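Local coordinates for protein glutathione S-transferase (Pseudomonas protegens, PDB 4IKH) that probably acts as a glutathione transferase, a dimeric enzyme of the GST superfamily that binds two glutathione molecules in each subunit, at residues I23-L28 against Y47-V52. Sequence-based numbering, arbitrary orientation.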
# COMPACT_ATOMS: atom_id res chain seq x y z
N ILE A 23 21.88 10.40 4.05
CA ILE A 23 20.78 9.87 3.25
C ILE A 23 20.43 10.83 2.11
O ILE A 23 20.19 12.03 2.35
CB ILE A 23 19.55 9.65 4.15
CG1 ILE A 23 19.83 8.54 5.16
CG2 ILE A 23 18.31 9.33 3.31
CD1 ILE A 23 18.76 8.39 6.23
N GLN A 24 20.41 10.32 0.89
CA GLN A 24 20.03 11.11 -0.28
C GLN A 24 18.53 11.00 -0.53
O GLN A 24 17.97 9.90 -0.57
CB GLN A 24 20.79 10.65 -1.52
CG GLN A 24 22.29 10.74 -1.39
CD GLN A 24 22.78 12.17 -1.35
OE1 GLN A 24 22.61 12.92 -2.31
NE2 GLN A 24 23.39 12.56 -0.23
N LEU A 25 17.87 12.14 -0.72
CA LEU A 25 16.43 12.16 -0.93
C LEU A 25 16.10 12.70 -2.31
O LEU A 25 16.39 13.85 -2.63
CB LEU A 25 15.72 12.99 0.14
CG LEU A 25 14.21 13.21 -0.02
CD1 LEU A 25 13.47 11.88 -0.07
CD2 LEU A 25 13.67 14.08 1.09
N TYR A 26 15.49 11.85 -3.13
CA TYR A 26 15.02 12.25 -4.45
C TYR A 26 13.51 12.37 -4.38
O TYR A 26 12.79 11.37 -4.28
CB TYR A 26 15.47 11.23 -5.49
CG TYR A 26 16.92 10.84 -5.31
CD1 TYR A 26 17.94 11.69 -5.73
CD2 TYR A 26 17.28 9.64 -4.70
CE1 TYR A 26 19.27 11.35 -5.56
CE2 TYR A 26 18.61 9.29 -4.53
CZ TYR A 26 19.59 10.15 -4.96
OH TYR A 26 20.92 9.81 -4.79
N SER A 27 13.03 13.61 -4.39
CA SER A 27 11.63 13.86 -4.09
C SER A 27 11.13 15.20 -4.63
O SER A 27 11.81 15.85 -5.43
CB SER A 27 11.41 13.79 -2.57
OG SER A 27 10.04 13.66 -2.24
N LEU A 28 9.96 15.60 -4.15
CA LEU A 28 9.25 16.77 -4.65
C LEU A 28 8.10 17.00 -3.68
O LEU A 28 7.49 16.04 -3.21
CB LEU A 28 8.73 16.47 -6.05
CG LEU A 28 8.24 17.62 -6.93
CD1 LEU A 28 9.35 18.62 -7.17
CD2 LEU A 28 7.72 17.07 -8.25
N TYR A 47 20.19 14.33 6.29
CA TYR A 47 19.91 13.93 4.92
C TYR A 47 20.12 15.08 3.95
O TYR A 47 20.19 16.24 4.36
CB TYR A 47 18.48 13.40 4.80
CG TYR A 47 17.41 14.47 4.86
CD1 TYR A 47 16.96 14.95 6.09
CD2 TYR A 47 16.85 15.00 3.70
CE1 TYR A 47 15.98 15.93 6.16
CE2 TYR A 47 15.87 15.98 3.76
CZ TYR A 47 15.44 16.44 4.99
OH TYR A 47 14.47 17.41 5.09
N GLU A 48 20.22 14.75 2.67
CA GLU A 48 20.36 15.73 1.60
C GLU A 48 19.21 15.58 0.61
O GLU A 48 18.89 14.48 0.19
CB GLU A 48 21.69 15.56 0.88
CG GLU A 48 21.81 16.37 -0.40
CD GLU A 48 23.19 16.29 -1.01
OE1 GLU A 48 24.02 15.48 -0.53
OE2 GLU A 48 23.46 17.06 -1.96
N ALA A 49 18.59 16.70 0.24
CA ALA A 49 17.41 16.64 -0.62
C ALA A 49 17.67 17.12 -2.04
O ALA A 49 18.30 18.15 -2.26
CB ALA A 49 16.27 17.43 0.01
N HIS A 50 17.17 16.35 -3.00
CA HIS A 50 17.28 16.71 -4.40
C HIS A 50 15.90 16.78 -5.04
O HIS A 50 15.13 15.82 -4.97
CB HIS A 50 18.15 15.69 -5.14
CG HIS A 50 19.51 15.54 -4.55
ND1 HIS A 50 20.56 16.39 -4.86
CD2 HIS A 50 20.01 14.63 -3.67
CE1 HIS A 50 21.63 16.01 -4.19
NE2 HIS A 50 21.33 14.95 -3.47
N ARG A 51 15.61 17.92 -5.65
CA ARG A 51 14.33 18.11 -6.32
C ARG A 51 14.31 17.40 -7.67
O ARG A 51 15.12 17.69 -8.55
CB ARG A 51 14.06 19.61 -6.49
CG ARG A 51 12.73 19.96 -7.12
CD ARG A 51 12.52 21.46 -7.10
NE ARG A 51 11.35 21.85 -6.31
CZ ARG A 51 10.17 22.16 -6.83
NH1 ARG A 51 9.16 22.51 -6.03
NH2 ARG A 51 10.00 22.12 -8.14
N VAL A 52 13.38 16.45 -7.81
CA VAL A 52 13.13 15.78 -9.07
C VAL A 52 12.00 16.50 -9.80
O VAL A 52 10.84 16.37 -9.43
CB VAL A 52 12.71 14.32 -8.82
CG1 VAL A 52 12.46 13.59 -10.15
CG2 VAL A 52 13.77 13.59 -8.02
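Gln-24 meets Glu-48 and His-50 because its chain leaves the backbone with CG anti to the carbonyl carbon (chi1 -58°) and then bends at chi2 (-70°), which brings the amide toward the neighbouring strand, alongside Glu-48. There it is gripped at both ends. NE2 donates to Glu-48 OE1 at 3.0 Å, reaching it from above the carboxylate plane, while OE1 accepts from His-50 NE2 at 2.7 Å, the oxygen lying close to the plane of the imidazole. These two bonds fix which amide end is oxygen and imply a proton on His-50 NE2. The carboxylate also accepts from Phe-19 N at OE1 and Gln-18 N at OE2. An alanine in place of Gln-24 would probably leave the imidazole N-H without its acceptor and let the His-50 ring turn more freely.

The strands beneath run parallel. Leu-25 and Ser-27 each bond through both N and O to the residues flanking their partners; Ile-23 contributes its O to Glu-48 N. Of these five backbone bonds, His-50 N to Leu-25 O spans 2.6 Å and Val-52 N to Ser-27 O, at the end, 2.9 Å. Here the ladder nears the glutathione site, Leu-28 neighbouring Thr-30 and Val-52 Ile-73. On the Gln-24 face, the Tyr-26 and His-50 rings are nearly parallel (19°) but slid apart. On the other face, Leu-25 CD2 lies 3.9 Å from Tyr-47 CE2, and helix 31-43 covers this side, completing the right-handed beta-alpha-beta crossover of the thioredoxin-like domain. Leu-28 CD1 sits 3.6 Å from Arg-51 CZ, over one guanidinium face; Arg-51 NE bonds Pro-233 O.

Chemically, side-chain hydrogen bonds join the strands on the Gln-24 face, whereas Ile-23 and Leu-25 make apolar contacts; the Glu-48 to Gln-24 to His-50 chain would probably fix the rotation of amide and imidazole.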